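Long-range contacts in Cas13d (uncultured Ruminococcus sp, PDB 6IV9), which binds CRISPR RNA and, through two HEPN domains, acts in its maturation and in the cleavage of target RNA: residues L149-E154 and F756-E761; E761-L766 and S779-E784. The protein carries 2 engineered substitutions. All coordinates share one frame; numbering follows the deposited sequence.

How the contacts relate
From the N terminus, the chain first passes through 149-154, the turn that leads into helix 152-160. It then runs through 601 mostly helical residues before the end of helix 713-760 returns to this turn and closes contact 1. Contact 2 opens where contact 1 ends, at the shared Glu-761, and closes a short loop, with 12 residues between 761-766 and 779-784, the last two already in helix 777-788. The two therefore follow in series, neither nested nor crossed, with centres about 10 Å apart. Tyr-759 joins them: its ring serves contact 1, while its CZ packs on CD1 of Leu-782 at 3.8 Å. Together they tie an early turn to two successive helices near the C-terminal end.

Contact 1: residues L149-E154 and F756-E761; sequences LGLKSE and FGLYKE
Tyr-759 reaches across to Leu-149 and Leu-151, and the tight half of this contact is built on its ring. The hydroxyl OH donates a short hydrogen bond of 2.5 Å to O of Leu-149, lying in the carbonyl plane on a lone pair with a C=O...O angle of 124°. OH also bonds to ND2 of Asn-794, so two partners fix the tip of the ring. Leu-151 sets CD2 over one face in a CH-pi contact, 4.0 Å from the Tyr-759 ring centroid and shifted toward the rim. The other methyl of Leu-151, CD1, packs at 3.9 Å against CB of Leu-758. Leu-151 is the N-cap residue of helix 152-160, so the start of that helix sits against the C-terminal end of the long helix 713-760, probably part of the second HEPN domain. A phenylalanine in place of Tyr-759 would probably keep the ring under Leu-151 but leave the Leu-149 carbonyl without this donor and Asn-794 without its mate. Toward Glu-154 and the exposed Glu-761 the fit is looser. CG of Glu-154 comes no nearer than 4.1 Å to O of Leu-758, and its OE1 lies 3.7 Å from CB of Glu-761. The two OE1 atoms of Glu-154 and Glu-761 stand 5.3 Å apart, a like-charge pair probably eased by the salt bridge from Glu-154 OE2 to Lys-157.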
ATOM      1  N   LEU A 149      24.760  -7.893  -1.514  1.00 22.99           N
ATOM      2  CA  LEU A 149      24.686  -8.974  -0.497  1.00 24.65           C
ATOM      3  C   LEU A 149      25.572 -10.163  -0.879  1.00 24.95           C
ATOM      4  O   LEU A 149      25.902 -10.923  -0.019  1.00 28.27           O
ATOM      5  CB  LEU A 149      23.239  -9.436  -0.403  1.00 26.10           C
ATOM      6  CG  LEU A 149      22.416  -8.990   0.797  1.00 34.67           C
ATOM      7  CD1 LEU A 149      23.011  -7.833   1.556  1.00 29.98           C
ATOM      8  CD2 LEU A 149      20.986  -8.739   0.395  1.00 37.79           C
ATOM      9  N   GLY A 150      25.890 -10.309  -2.156  1.00 27.96           N
ATOM     10  CA  GLY A 150      26.663 -11.467  -2.615  1.00 29.18           C
ATOM     11  C   GLY A 150      25.798 -12.707  -2.758  1.00 30.87           C
ATOM     12  O   GLY A 150      26.341 -13.779  -2.758  1.00 29.41           O
ATOM     13  N   LEU A 151      24.491 -12.542  -2.894  1.00 25.41           N
ATOM     14  CA  LEU A 151      23.569 -13.702  -3.003  1.00 26.62           C
ATOM     15  C   LEU A 151      23.094 -13.930  -4.439  1.00 23.80           C
ATOM     16  O   LEU A 151      22.245 -14.756  -4.627  1.00 25.53           O
ATOM     17  CB  LEU A 151      22.389 -13.452  -2.074  1.00 25.24           C
ATOM     18  CG  LEU A 151      22.761 -13.400  -0.605  1.00 26.33           C
ATOM     19  CD1 LEU A 151      21.582 -12.961   0.225  1.00 30.09           C
ATOM     20  CD2 LEU A 151      23.282 -14.744  -0.147  1.00 27.18           C
ATOM     21  N   LYS A 152      23.694 -13.258  -5.403  1.00 24.63           N
ATOM     22  CA  LYS A 152      23.226 -13.379  -6.802  1.00 24.42           C
ATOM     23  C   LYS A 152      23.273 -14.835  -7.260  1.00 25.33           C
ATOM     24  O   LYS A 152      22.320 -15.271  -7.834  1.00 24.44           O
ATOM     25  CB  LYS A 152      24.144 -12.546  -7.698  1.00 26.49           C
ATOM     26  CG  LYS A 152      23.907 -12.628  -9.191  1.00 25.00           C
ATOM     27  CD  LYS A 152      24.785 -11.657  -9.928  1.00 24.94           C
ATOM     28  CE  LYS A 152      24.623 -11.654 -11.428  1.00 27.07           C
ATOM     29  NZ  LYS A 152      25.056 -12.923 -12.044  1.00 31.07           N
ATOM     30  N   SER A 153      24.359 -15.549  -7.001  1.00 26.02           N
ATOM     31  CA  SER A 153      24.444 -16.954  -7.467  1.00 26.68           C
ATOM     32  C   SER A 153      23.411 -17.851  -6.783  1.00 27.52           C
ATOM     33  O   SER A 153      22.796 -18.640  -7.447  1.00 27.60           O
ATOM     34  CB  SER A 153      25.828 -17.475  -7.312  1.00 28.80           C
ATOM     35  OG  SER A 153      26.688 -16.796  -8.192  1.00 30.98           O
ATOM     36  N   GLU A 154      23.264 -17.722  -5.477  1.00 28.08           N
ATOM     37  CA  GLU A 154      22.274 -18.538  -4.748  1.00 32.20           C
ATOM     38  C   GLU A 154      20.874 -18.209  -5.265  1.00 27.87           C
ATOM     39  O   GLU A 154      20.103 -19.108  -5.445  1.00 28.30           O
ATOM     40  CB  GLU A 154      22.337 -18.200  -3.265  1.00 39.20           C
ATOM     41  CG  GLU A 154      23.230 -19.103  -2.463  1.00 53.75           C
ATOM     42  CD  GLU A 154      23.354 -20.534  -2.958  1.00 57.13           C
ATOM     43  OE1 GLU A 154      22.416 -21.297  -2.762  1.00 45.97           O
ATOM     44  OE2 GLU A 154      24.395 -20.850  -3.551  1.00 65.92           O
ATOM     45  N   PHE A 756      19.082 -14.723   5.921  1.00 26.36           N
ATOM     46  CA  PHE A 756      19.750 -15.745   6.760  1.00 31.00           C
ATOM     47  C   PHE A 756      19.626 -17.098   6.066  1.00 26.89           C
ATOM     48  O   PHE A 756      20.594 -17.806   5.982  1.00 31.15           O
ATOM     49  CB  PHE A 756      19.141 -15.804   8.159  1.00 31.50           C
ATOM     50  CG  PHE A 756      19.682 -16.925   9.005  1.00 26.94           C
ATOM     51  CD1 PHE A 756      20.863 -16.781   9.702  1.00 30.58           C
ATOM     52  CD2 PHE A 756      19.027 -18.135   9.078  1.00 33.24           C
ATOM     53  CE1 PHE A 756      21.357 -17.811  10.481  1.00 33.35           C
ATOM     54  CE2 PHE A 756      19.527 -19.169   9.848  1.00 29.89           C
ATOM     55  CZ  PHE A 756      20.690 -19.002  10.547  1.00 32.24           C
ATOM     56  N   GLY A 757      18.452 -17.401   5.542  1.00 26.02           N
ATOM     57  CA  GLY A 757      18.264 -18.670   4.830  1.00 27.87           C
ATOM     58  C   GLY A 757      19.169 -18.767   3.618  1.00 33.02           C
ATOM     59  O   GLY A 757      19.615 -19.844   3.328  1.00 30.92           O
ATOM     60  N   LEU A 758      19.330 -17.689   2.859  1.00 28.98           N
ATOM     61  CA  LEU A 758      20.215 -17.728   1.668  1.00 29.01           C
ATOM     62  C   LEU A 758      21.683 -17.821   2.079  1.00 26.91           C
ATOM     63  O   LEU A 758      22.381 -18.642   1.567  1.00 32.02           O
ATOM     64  CB  LEU A 758      19.957 -16.491   0.814  1.00 29.10           C
ATOM     65  CG  LEU A 758      18.596 -16.459   0.135  1.00 31.28           C
ATOM     66  CD1 LEU A 758      18.167 -15.038  -0.157  1.00 31.70           C
ATOM     67  CD2 LEU A 758      18.606 -17.306  -1.119  1.00 34.40           C
ATOM     68  N   TYR A 759      22.101 -17.019   3.041  1.00 25.06           N
ATOM     69  CA  TYR A 759      23.515 -17.032   3.486  1.00 29.20           C
ATOM     70  C   TYR A 759      23.882 -18.390   4.085  1.00 30.92           C
ATOM     71  O   TYR A 759      24.993 -18.820   3.957  1.00 32.52           O
ATOM     72  CB  TYR A 759      23.775 -15.922   4.492  1.00 27.50           C
ATOM     73  CG  TYR A 759      24.099 -14.585   3.894  1.00 28.03           C
ATOM     74  CD1 TYR A 759      25.248 -14.386   3.159  1.00 27.08           C
ATOM     75  CD2 TYR A 759      23.278 -13.506   4.109  1.00 27.94           C
ATOM     76  CE1 TYR A 759      25.569 -13.153   2.635  1.00 24.36           C
ATOM     77  CE2 TYR A 759      23.579 -12.268   3.588  1.00 25.95           C
ATOM     78  CZ  TYR A 759      24.728 -12.087   2.854  1.00 26.11           C
ATOM     79  OH  TYR A 759      25.018 -10.866   2.355  1.00 28.15           O
ATOM     80  N   LYS A 760      22.910 -19.047   4.698  1.00 30.74           N
ATOM     81  CA  LYS A 760      23.140 -20.339   5.382  1.00 34.41           C
ATOM     82  C   LYS A 760      23.627 -21.373   4.371  1.00 39.02           C
ATOM     83  O   LYS A 760      24.340 -22.254   4.761  1.00 36.71           O
ATOM     84  CB  LYS A 760      21.904 -20.818   6.138  1.00 34.15           C
ATOM     85  CG  LYS A 760      22.181 -21.971   7.081  1.00 46.09           C
ATOM     86  CD  LYS A 760      21.194 -22.136   8.192  1.00 45.21           C
ATOM     87  CE  LYS A 760      21.470 -23.372   9.011  1.00 51.89           C
ATOM     88  NZ  LYS A 760      20.360 -23.668   9.937  1.00 60.90           N
ATOM     89  N   GLU A 761      23.174 -21.271   3.132  1.00 33.42           N
ATOM     90  CA  GLU A 761      23.576 -22.222   2.072  1.00 41.84           C
ATOM     91  C   GLU A 761      25.020 -21.984   1.631  1.00 41.61           C
ATOM     92  O   GLU A 761      25.567 -22.873   1.013  1.00 48.26           O
ATOM     93  CB  GLU A 761      22.639 -22.117   0.876  1.00 47.23           C
ATOM     94  CG  GLU A 761      21.255 -22.642   1.165  1.00 58.56           C
ATOM     95  CD  GLU A 761      21.213 -24.063   1.681  1.00 66.75           C
ATOM     96  OE1 GLU A 761      21.920 -24.904   1.123  1.00 77.43           O
ATOM     97  OE2 GLU A 761      20.480 -24.320   2.639  1.00 71.08           O
TER

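Contact 2: residues E761-L766 and S779-E784; sequences EIIPEL and SQTLCE
Thr-781 and Leu-782 of helix 777-788 face Ile-763, Glu-765 and Leu-766 of the preceding loop, almost all carbon on carbon apart from the Thr-781 hydroxyl, and with no hydrogen bond between the two segments. Along 779-784, the first residue to touch the loop is Thr-781, and it carries most of the contact. Its CG2 is anti to the backbone N (OG1 at chi1 -58°), which puts the methyl toward the loop, while OG1 is held by a hydrogen bond to O of Ile-777, one turn earlier in the helix. The side chains of Leu-766 and Thr-781 meet at a slant, with Leu-766 CD1 3.6 Å from Thr-781 CG2 and 3.5 Å from its OG1. The same CG2 meets CB of Glu-765 at 3.9 Å and, less closely, CG2 of Ile-763 at 4.2 Å, so one methyl is shared by three loop residues. Next comes Leu-782, whose CD2 only grazes CD1 of Ile-763 at 4.5 Å; its other neighbours include Asn-794 and Tyr-899. The loop side is shaped by a tight turn, with N of Leu-766 bonded to O of Ile-763 at 3.1 Å. Glu-765 leans its CB on the helix while its OE2 forms a salt bridge with Arg-789, just past the helix end. The arrangement is a connection between two successive helices, in which the loop after helix 713-760, with its 3-10 turn at 764-766, packs back on the helix it leads into.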
ATOM      1  N   GLU A 761      23.174 -21.271   3.132  1.00 33.42           N
ATOM      2  CA  GLU A 761      23.576 -22.222   2.072  1.00 41.84           C
ATOM      3  C   GLU A 761      25.020 -21.984   1.631  1.00 41.61           C
ATOM      4  O   GLU A 761      25.567 -22.873   1.013  1.00 48.26           O
ATOM      5  CB  GLU A 761      22.639 -22.117   0.876  1.00 47.23           C
ATOM      6  CG  GLU A 761      21.255 -22.642   1.165  1.00 58.56           C
ATOM      7  CD  GLU A 761      21.213 -24.063   1.681  1.00 66.75           C
ATOM      8  OE1 GLU A 761      21.920 -24.904   1.123  1.00 77.43           O
ATOM      9  OE2 GLU A 761      20.480 -24.320   2.639  1.00 71.08           O
ATOM     10  N   ILE A 762      25.585 -20.808   1.879  1.00 36.12           N
ATOM     11  CA  ILE A 762      26.949 -20.542   1.348  1.00 35.60           C
ATOM     12  C   ILE A 762      27.967 -20.215   2.442  1.00 37.07           C
ATOM     13  O   ILE A 762      29.146 -20.201   2.124  1.00 39.65           O
ATOM     14  CB  ILE A 762      26.872 -19.460   0.264  1.00 39.17           C
ATOM     15  CG1 ILE A 762      26.338 -18.144   0.820  1.00 37.78           C
ATOM     16  CG2 ILE A 762      26.018 -19.942  -0.881  1.00 45.86           C
ATOM     17  CD1 ILE A 762      26.573 -16.982  -0.082  1.00 42.72           C
ATOM     18  N   ILE A 763      27.523 -19.957   3.666  1.00 34.95           N
ATOM     19  CA  ILE A 763      28.477 -19.656   4.768  1.00 36.16           C
ATOM     20  C   ILE A 763      28.535 -20.872   5.693  1.00 40.77           C
ATOM     21  O   ILE A 763      27.589 -21.118   6.409  1.00 37.25           O
ATOM     22  CB  ILE A 763      28.057 -18.393   5.538  1.00 38.10           C
ATOM     23  CG1 ILE A 763      27.706 -17.234   4.609  1.00 44.91           C
ATOM     24  CG2 ILE A 763      29.111 -18.002   6.546  1.00 39.76           C
ATOM     25  CD1 ILE A 763      28.883 -16.645   3.913  1.00 49.78           C
ATOM     26  N   PRO A 764      29.670 -21.594   5.740  1.00 44.46           N
ATOM     27  CA  PRO A 764      29.824 -22.780   6.577  1.00 45.74           C
ATOM     28  C   PRO A 764      29.634 -22.453   8.059  1.00 40.37           C
ATOM     29  O   PRO A 764      29.051 -23.205   8.746  1.00 40.71           O
ATOM     30  CB  PRO A 764      31.285 -23.176   6.345  1.00 48.33           C
ATOM     31  CG  PRO A 764      31.569 -22.665   4.967  1.00 51.34           C
ATOM     32  CD  PRO A 764      30.853 -21.336   4.940  1.00 49.83           C
ATOM     33  N   GLU A 765      30.033 -21.253   8.454  1.00 43.32           N
ATOM     34  CA  GLU A 765      29.967 -20.793   9.863  1.00 44.02           C
ATOM     35  C   GLU A 765      28.525 -20.742  10.386  1.00 47.66           C
ATOM     36  O   GLU A 765      28.357 -20.744  11.589  1.00 42.29           O
ATOM     37  CB  GLU A 765      30.657 -19.441   9.994  1.00 46.91           C
ATOM     38  CG  GLU A 765      32.163 -19.520   9.926  1.00 53.99           C
ATOM     39  CD  GLU A 765      32.739 -19.627   8.529  1.00 58.90           C
ATOM     40  OE1 GLU A 765      31.985 -19.545   7.578  1.00 55.12           O
ATOM     41  OE2 GLU A 765      33.951 -19.795   8.410  1.00 76.88           O
ATOM     42  N   LEU A 766      27.541 -20.653   9.496  1.00 41.67           N
ATOM     43  CA  LEU A 766      26.108 -20.536   9.861  1.00 41.01           C
ATOM     44  C   LEU A 766      25.473 -21.925   9.857  1.00 41.19           C
ATOM     45  O   LEU A 766      24.333 -22.037  10.215  1.00 37.11           O
ATOM     46  CB  LEU A 766      25.442 -19.691   8.772  1.00 39.96           C
ATOM     47  CG  LEU A 766      25.065 -18.248   9.090  1.00 45.29           C
ATOM     48  CD1 LEU A 766      25.937 -17.624  10.146  1.00 41.23           C
ATOM     49  CD2 LEU A 766      25.033 -17.401   7.837  1.00 39.85           C
ATOM     50  N   SER A 779      24.554 -10.605  11.106  1.00 25.58           N
ATOM     51  CA  SER A 779      25.447  -9.428  11.098  1.00 27.88           C
ATOM     52  C   SER A 779      26.770  -9.764  11.794  1.00 28.96           C
ATOM     53  O   SER A 779      27.798  -9.371  11.309  1.00 27.87           O
ATOM     54  CB  SER A 779      24.790  -8.272  11.767  1.00 29.65           C
ATOM     55  OG  SER A 779      23.701  -7.832  11.009  1.00 30.65           O
ATOM     56  N   GLN A 780      26.695 -10.463  12.917  1.00 30.91           N
ATOM     57  CA  GLN A 780      27.905 -10.809  13.697  1.00 34.39           C
ATOM     58  C   GLN A 780      28.819 -11.703  12.859  1.00 32.95           C
ATOM     59  O   GLN A 780      29.982 -11.383  12.720  1.00 37.02           O
ATOM     60  CB  GLN A 780      27.412 -11.582  14.910  1.00 41.07           C
ATOM     61  CG  GLN A 780      28.395 -11.735  16.049  1.00 53.16           C
ATOM     62  CD  GLN A 780      27.702 -12.546  17.118  1.00 67.79           C
ATOM     63  OE1 GLN A 780      26.970 -12.024  17.949  1.00 59.88           O
ATOM     64  NE2 GLN A 780      27.884 -13.851  17.065  1.00 72.70           N
ATOM     65  N   THR A 781      28.264 -12.745  12.269  1.00 29.37           N
ATOM     66  CA  THR A 781      29.074 -13.674  11.458  1.00 34.31           C
ATOM     67  C   THR A 781      29.680 -12.959  10.250  1.00 36.15           C
ATOM     68  O   THR A 781      30.842 -13.138  10.006  1.00 34.42           O
ATOM     69  CB  THR A 781      28.230 -14.864  11.014  1.00 31.58           C
ATOM     70  OG1 THR A 781      27.731 -15.481  12.188  1.00 33.86           O
ATOM     71  CG2 THR A 781      29.024 -15.859  10.210  1.00 34.76           C
ATOM     72  N   LEU A 782      28.900 -12.163   9.533  1.00 32.77           N
ATOM     73  CA  LEU A 782      29.431 -11.453   8.347  1.00 28.50           C
ATOM     74  C   LEU A 782      30.493 -10.433   8.748  1.00 31.17           C
ATOM     75  O   LEU A 782      31.419 -10.270   8.003  1.00 35.15           O
ATOM     76  CB  LEU A 782      28.272 -10.831   7.572  1.00 30.71           C
ATOM     77  CG  LEU A 782      27.310 -11.844   6.967  1.00 28.67           C
ATOM     78  CD1 LEU A 782      26.168 -11.154   6.268  1.00 31.36           C
ATOM     79  CD2 LEU A 782      28.043 -12.759   6.020  1.00 35.01           C
ATOM     80  N   CYS A 783      30.305  -9.724   9.854  1.00 31.81           N
ATOM     81  CA  CYS A 783      31.321  -8.738  10.295  1.00 32.63           C
ATOM     82  C   CYS A 783      32.619  -9.468  10.645  1.00 34.08           C
ATOM     83  O   CYS A 783      33.655  -9.030  10.227  1.00 38.03           O
ATOM     84  CB  CYS A 783      30.843  -7.937  11.497  1.00 32.66           C
ATOM     85  SG  CYS A 783      29.588  -6.693  11.100  0.87 32.55           S
ATOM     86  N   GLU A 784      32.518 -10.589  11.344  1.00 38.14           N
ATOM     87  CA  GLU A 784      33.717 -11.365  11.748  1.00 37.78           C
ATOM     88  C   GLU A 784      34.471 -11.838  10.504  1.00 42.06           C
ATOM     89  O   GLU A 784      35.684 -11.754  10.499  1.00 42.09           O
ATOM     90  CB  GLU A 784      33.276 -12.588  12.541  1.00 43.23           C
ATOM     91  CG  GLU A 784      32.885 -12.288  13.970  1.00 48.09           C
ATOM     92  CD  GLU A 784      32.271 -13.461  14.717  1.00 52.38           C
ATOM     93  OE1 GLU A 784      31.981 -13.302  15.895  1.00 55.80           O
ATOM     94  OE2 GLU A 784      32.075 -14.518  14.113  1.00 58.85           O
TER